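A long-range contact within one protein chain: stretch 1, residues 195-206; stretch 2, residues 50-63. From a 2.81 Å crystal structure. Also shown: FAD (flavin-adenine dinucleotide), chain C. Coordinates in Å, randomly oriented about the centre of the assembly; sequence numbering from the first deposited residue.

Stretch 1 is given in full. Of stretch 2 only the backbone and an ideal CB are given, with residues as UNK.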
# COMPACT_ATOMS: atom_id res chain seq x y z
N ALA A 195 16.36 -27.56 -23.48
CA ALA A 195 16.06 -28.30 -22.28
C ALA A 195 14.68 -28.87 -22.30
O ALA A 195 14.49 -30.03 -21.92
CB ALA A 195 16.25 -27.44 -21.06
N GLU A 196 13.73 -28.04 -22.73
CA GLU A 196 12.33 -28.46 -22.75
C GLU A 196 12.06 -29.67 -23.69
O GLU A 196 11.34 -30.61 -23.29
CB GLU A 196 11.42 -27.28 -23.12
CG GLU A 196 11.29 -26.16 -22.08
CD GLU A 196 10.45 -24.95 -22.59
OE1 GLU A 196 10.08 -24.93 -23.80
OE2 GLU A 196 10.17 -24.00 -21.80
N PHE A 197 12.64 -29.65 -24.88
CA PHE A 197 12.43 -30.73 -25.85
C PHE A 197 13.17 -32.00 -25.46
O PHE A 197 12.64 -33.10 -25.66
CB PHE A 197 12.85 -30.27 -27.27
CG PHE A 197 11.82 -29.40 -27.95
CD1 PHE A 197 10.53 -29.86 -28.19
CD2 PHE A 197 12.13 -28.13 -28.37
CE1 PHE A 197 9.57 -29.06 -28.84
CE2 PHE A 197 11.19 -27.32 -29.02
CZ PHE A 197 9.90 -27.79 -29.25
N VAL A 198 14.37 -31.89 -24.90
CA VAL A 198 15.08 -33.06 -24.47
C VAL A 198 14.13 -33.74 -23.47
O VAL A 198 13.88 -34.96 -23.54
CB VAL A 198 16.37 -32.65 -23.76
CG1 VAL A 198 16.87 -33.80 -22.82
CG2 VAL A 198 17.42 -32.23 -24.78
N ASP A 199 13.58 -32.96 -22.54
CA ASP A 199 12.69 -33.52 -21.56
C ASP A 199 11.47 -34.15 -22.24
O ASP A 199 11.11 -35.28 -21.97
CB ASP A 199 12.28 -32.42 -20.61
CG ASP A 199 11.46 -32.92 -19.42
OD1 ASP A 199 10.64 -33.87 -19.54
OD2 ASP A 199 11.58 -32.30 -18.34
N ALA A 200 10.81 -33.40 -23.11
CA ALA A 200 9.63 -33.95 -23.81
C ALA A 200 9.94 -35.28 -24.57
O ALA A 200 9.24 -36.27 -24.39
CB ALA A 200 9.05 -32.89 -24.80
N TYR A 201 10.97 -35.29 -25.41
CA TYR A 201 11.31 -36.52 -26.13
C TYR A 201 11.75 -37.71 -25.22
O TYR A 201 11.42 -38.84 -25.49
CB TYR A 201 12.33 -36.19 -27.25
CG TYR A 201 11.65 -35.54 -28.48
CD1 TYR A 201 10.79 -36.28 -29.29
CD2 TYR A 201 11.86 -34.17 -28.85
CE1 TYR A 201 10.16 -35.71 -30.44
CE2 TYR A 201 11.20 -33.57 -30.01
CZ TYR A 201 10.36 -34.37 -30.81
OH TYR A 201 9.78 -33.93 -32.03
N THR A 202 12.45 -37.45 -24.12
CA THR A 202 12.87 -38.49 -23.17
C THR A 202 11.59 -39.14 -22.59
O THR A 202 11.56 -40.30 -22.22
CB THR A 202 13.71 -37.84 -21.99
OG1 THR A 202 14.99 -37.42 -22.49
CG2 THR A 202 13.83 -38.79 -20.76
N GLU A 203 10.53 -38.36 -22.48
CA GLU A 203 9.29 -38.86 -21.92
C GLU A 203 8.53 -39.69 -22.93
O GLU A 203 7.79 -40.60 -22.55
CB GLU A 203 8.44 -37.69 -21.42
CG GLU A 203 8.92 -37.13 -20.11
CD GLU A 203 8.88 -38.19 -19.03
OE1 GLU A 203 7.78 -38.73 -18.79
OE2 GLU A 203 9.94 -38.50 -18.43
N LEU A 204 8.69 -39.40 -24.22
CA LEU A 204 8.05 -40.22 -25.22
C LEU A 204 8.88 -41.48 -25.39
O LEU A 204 8.62 -42.28 -26.30
CB LEU A 204 7.93 -39.49 -26.59
CG LEU A 204 6.77 -38.49 -26.68
CD1 LEU A 204 6.66 -37.94 -28.06
CD2 LEU A 204 5.46 -39.16 -26.25
N GLY A 205 9.87 -41.68 -24.53
CA GLY A 205 10.71 -42.85 -24.66
C GLY A 205 11.89 -42.73 -25.63
O GLY A 205 12.59 -43.72 -25.90
N VAL A 206 12.15 -41.55 -26.17
CA VAL A 206 13.27 -41.37 -27.10
C VAL A 206 14.67 -41.14 -26.48
O VAL A 206 14.82 -40.42 -25.49
CB VAL A 206 13.02 -40.19 -28.06
CG1 VAL A 206 14.23 -40.03 -29.00
CG2 VAL A 206 11.73 -40.42 -28.85
N UNK A 50 2.80 -24.22 -29.64
CA UNK A 50 3.06 -25.61 -30.09
C UNK A 50 3.97 -26.46 -29.15
O UNK A 50 3.55 -27.54 -28.72
CB UNK A 50 3.71 -25.56 -31.48
N UNK A 51 5.20 -26.01 -28.84
CA UNK A 51 6.03 -26.81 -27.91
C UNK A 51 5.27 -27.16 -26.62
O UNK A 51 5.31 -28.33 -26.18
CB UNK A 51 7.31 -26.05 -27.56
N UNK A 52 4.56 -26.19 -26.02
CA UNK A 52 3.79 -26.45 -24.81
C UNK A 52 2.71 -27.45 -25.10
O UNK A 52 2.38 -28.25 -24.23
CB UNK A 52 3.19 -25.16 -24.25
N UNK A 53 2.15 -27.42 -26.30
CA UNK A 53 1.11 -28.39 -26.65
C UNK A 53 1.79 -29.74 -26.72
O UNK A 53 1.41 -30.70 -26.02
CB UNK A 53 0.41 -28.04 -27.97
N UNK A 54 2.81 -29.82 -27.56
CA UNK A 54 3.60 -31.06 -27.70
C UNK A 54 3.96 -31.64 -26.34
O UNK A 54 3.75 -32.83 -26.10
CB UNK A 54 4.88 -30.80 -28.50
N UNK A 55 4.48 -30.80 -25.45
CA UNK A 55 4.90 -31.21 -24.11
C UNK A 55 3.75 -31.66 -23.24
O UNK A 55 3.93 -32.55 -22.41
CB UNK A 55 5.63 -30.06 -23.42
N UNK A 56 2.57 -31.08 -23.44
CA UNK A 56 1.40 -31.45 -22.65
C UNK A 56 0.91 -32.83 -23.01
O UNK A 56 0.40 -33.56 -22.16
CB UNK A 56 0.27 -30.43 -22.84
N UNK A 57 1.03 -33.17 -24.29
CA UNK A 57 0.63 -34.49 -24.79
C UNK A 57 1.58 -35.51 -24.23
O UNK A 57 1.17 -36.56 -23.81
CB UNK A 57 0.62 -34.54 -26.32
N UNK A 58 2.86 -35.17 -24.25
CA UNK A 58 3.93 -36.03 -23.74
C UNK A 58 3.60 -36.37 -22.30
O UNK A 58 3.77 -37.48 -21.83
CB UNK A 58 5.30 -35.36 -23.85
N UNK A 59 3.11 -35.36 -21.60
CA UNK A 59 2.76 -35.54 -20.21
C UNK A 59 1.94 -36.77 -19.91
O UNK A 59 2.23 -37.49 -18.97
CB UNK A 59 2.00 -34.31 -19.72
N UNK A 60 0.88 -36.98 -20.68
CA UNK A 60 0.03 -38.15 -20.49
C UNK A 60 0.92 -39.41 -20.28
O UNK A 60 0.76 -40.16 -19.29
CB UNK A 60 -0.90 -38.33 -21.69
N UNK A 61 1.86 -39.67 -21.17
CA UNK A 61 2.65 -40.86 -20.95
C UNK A 61 3.28 -40.90 -19.55
O UNK A 61 3.25 -41.95 -18.90
CB UNK A 61 3.74 -40.95 -22.02
N UNK A 62 3.85 -39.77 -19.13
CA UNK A 62 4.49 -39.64 -17.82
C UNK A 62 3.54 -40.33 -16.88
O UNK A 62 3.83 -41.42 -16.38
CB UNK A 62 4.76 -38.19 -17.42
N UNK A 63 2.39 -39.70 -16.66
CA UNK A 63 1.35 -40.25 -15.79
C UNK A 63 1.07 -41.71 -16.16
O UNK A 63 1.75 -42.61 -15.68
CB UNK A 63 0.07 -39.42 -15.89
PA FAD C . 6.42 -13.02 -32.80
O1A FAD C . 7.68 -13.76 -33.22
O2A FAD C . 5.43 -13.79 -31.94
O5B FAD C . 5.77 -12.59 -34.11
C5B FAD C . 5.97 -11.38 -34.84
C4B FAD C . 5.16 -11.70 -36.07
O4B FAD C . 5.13 -10.63 -36.98
C3B FAD C . 5.58 -12.98 -36.97
O3B FAD C . 4.86 -14.17 -36.66
C2B FAD C . 5.41 -12.57 -38.35
O2B FAD C . 4.30 -13.08 -39.10
C1B FAD C . 5.29 -11.07 -38.33
N9A FAD C . 6.24 -10.31 -39.03
C8A FAD C . 7.62 -10.36 -39.15
N7A FAD C . 8.11 -9.45 -39.95
C5A FAD C . 7.02 -8.76 -40.39
C6A FAD C . 6.83 -7.68 -41.26
N6A FAD C . 7.83 -7.08 -41.88
N1A FAD C . 5.54 -7.23 -41.48
C2A FAD C . 4.49 -7.80 -40.87
N3A FAD C . 4.58 -8.88 -40.00
C4A FAD C . 5.96 -9.26 -39.85
N1 FAD C . 7.74 -17.22 -24.40
C2 FAD C . 6.99 -17.36 -23.26
O2 FAD C . 6.56 -16.37 -22.64
N3 FAD C . 6.71 -18.62 -22.81
C4 FAD C . 7.10 -19.79 -23.39
O4 FAD C . 6.78 -20.87 -22.88
C4X FAD C . 7.83 -19.65 -24.50
N5 FAD C . 8.24 -20.86 -25.13
C5X FAD C . 9.01 -20.71 -26.31
C6 FAD C . 9.45 -21.85 -27.02
C7 FAD C . 10.23 -21.77 -28.20
C7M FAD C . 10.67 -23.06 -28.94
C8 FAD C . 10.59 -20.47 -28.67
C8M FAD C . 11.44 -20.26 -29.91
C9 FAD C . 10.17 -19.35 -28.02
C9A FAD C . 9.39 -19.41 -26.88
N10 FAD C . 8.89 -18.23 -26.14
C10 FAD C . 8.14 -18.36 -25.00
C1' FAD C . 9.21 -16.97 -26.69
C2' FAD C . 8.05 -16.21 -27.27
O2' FAD C . 7.39 -17.06 -28.27
C3' FAD C . 8.47 -14.92 -27.92
O3' FAD C . 8.93 -14.06 -26.92
C4' FAD C . 7.35 -14.14 -28.59
O4' FAD C . 6.93 -15.08 -29.66
C5' FAD C . 7.70 -12.94 -29.32
O5' FAD C . 6.50 -12.32 -29.77
P FAD C . 6.47 -11.10 -30.74
O1P FAD C . 5.10 -10.74 -30.81
O2P FAD C . 7.44 -10.03 -30.40
O3P FAD C . 6.96 -11.77 -32.03

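The two helices run at 40° to each other, their axes approaching to 9.1 Å, with Ala200 opposite position 55 and Leu204 opposite position 58. Position 50 has no atom of stretch 1 near its CB, so the contact leaves it free; it is Pro50.

At 51 the CB points toward stretch 1 and the ideal CB lies only 3.5 Å from Phe197 CZ. A small side chain is favoured, polar or not; Ser51 is deposited, and its CB packs against that ring.

The CB of 52 points away, yet the Glu196 carboxylate lies alongside this part of the helix, on the way to the flavin. A long basic chain could reach back to it. Lys52 does reach: NZ forms a salt bridge with Glu196 OE1 at 2.6 Å and donates to FAD N5 at 3.1 Å, linking the acid to the cofactor. Position 53 is out of reach and unconstrained here; it is Thr53.

From 54 the CB points into a space bordered by Phe197, Ala200, Tyr201 and Leu204. A large apolar residue, aromatic or aliphatic, would suit. Phe54 occupies it with chi1 t: its CE2 lies over one face of the Tyr201 ring, its CZ is 3.8 Å from Leu204 CD1, and Ala200 CB sits at its edge.

At 55 the CB points sideways, with Ala200 CB 4.6 Å from the ideal CB, so a medium-sized aliphatic chain would fit. Ile55 brings CG1 to 3.6 Å from Ala200 CB and CD1 to 3.8 Å from Glu196 CB. Positions 56 and 57 meet nothing of stretch 1; they are Ala56 and Ser57.

The CB of 58 points toward stretch 1, its ideal position 4.1 Å from Ala200 O and 4.5 Å from Leu204 CG. Compact residues such as Ala, Ser, Thr or Val are plausible. Thr58 packs CG2 3.2 Å from Glu203 CB, while OG1 donates to Phe54 O within its own helix.

At 59 an ideal CB would be crowded by the carbonyl of 56, which favours glycine, and Gly59 is found. Position 60, out of reach, is Leu60.

The CB of 61 faces the helix end, where Glu203 O is exposed to a donor; a long polar or basic chain would suit. Arg61 NH1 donates to Glu203 O at 3.0 Å, and Leu204 C lies over one face of the guanidinium.

At 62 the ideal CB is 3.4 Å from Glu203 OE1, inviting a short donor such as Ser or Thr. Thr62 OG1 donates to Glu203 OE1 in a very short 2.5 Å hydrogen bond. Position 63 points away; it is Glu63.

Stretch 2 (50-63) PSKTFIASTGLRTE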
# COMPACT_ATOMS: atom_id res chain seq x y z
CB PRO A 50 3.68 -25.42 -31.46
CG PRO A 50 3.02 -24.22 -31.97
CD PRO A 50 3.01 -23.28 -30.75
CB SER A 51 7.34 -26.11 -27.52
OG SER A 51 7.16 -24.71 -27.31
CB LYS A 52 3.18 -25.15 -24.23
CG LYS A 52 4.08 -24.32 -23.22
CD LYS A 52 5.26 -23.67 -23.90
CE LYS A 52 6.59 -24.22 -23.39
NZ LYS A 52 7.74 -23.76 -24.22
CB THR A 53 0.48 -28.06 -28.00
OG1 THR A 53 0.24 -26.65 -28.02
CG2 THR A 53 -0.87 -28.77 -28.21
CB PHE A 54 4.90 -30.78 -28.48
CG PHE A 54 5.66 -32.00 -28.82
CD1 PHE A 54 5.22 -32.82 -29.82
CD2 PHE A 54 6.80 -32.35 -28.09
CE1 PHE A 54 5.93 -34.02 -30.12
CE2 PHE A 54 7.50 -33.56 -28.38
CZ PHE A 54 7.06 -34.39 -29.39
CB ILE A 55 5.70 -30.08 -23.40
CG1 ILE A 55 7.10 -29.95 -24.01
CG2 ILE A 55 5.80 -30.35 -21.97
CD1 ILE A 55 7.93 -28.81 -23.45
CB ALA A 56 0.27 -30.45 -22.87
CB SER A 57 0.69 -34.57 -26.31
OG SER A 57 -0.30 -33.75 -26.89
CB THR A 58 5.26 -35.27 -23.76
OG1 THR A 58 5.76 -35.17 -25.10
CG2 THR A 58 6.26 -35.98 -22.96
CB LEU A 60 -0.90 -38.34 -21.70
CG LEU A 60 -2.40 -37.96 -21.68
CD1 LEU A 60 -3.16 -39.16 -22.24
CD2 LEU A 60 -2.94 -37.64 -20.28
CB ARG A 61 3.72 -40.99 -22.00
CG ARG A 61 4.50 -42.20 -21.83
CD ARG A 61 5.41 -42.27 -22.93
NE ARG A 61 5.68 -43.67 -23.21
CZ ARG A 61 6.83 -44.29 -22.96
NH1 ARG A 61 7.86 -43.64 -22.41
NH2 ARG A 61 6.94 -45.57 -23.27
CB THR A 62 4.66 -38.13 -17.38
OG1 THR A 62 5.78 -37.51 -18.04
CG2 THR A 62 4.86 -38.04 -15.89
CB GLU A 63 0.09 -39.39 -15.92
CG GLU A 63 0.34 -37.98 -15.43
CD GLU A 63 -0.91 -37.10 -15.38
OE1 GLU A 63 -1.92 -37.54 -14.75
OE2 GLU A 63 -0.87 -35.97 -15.95
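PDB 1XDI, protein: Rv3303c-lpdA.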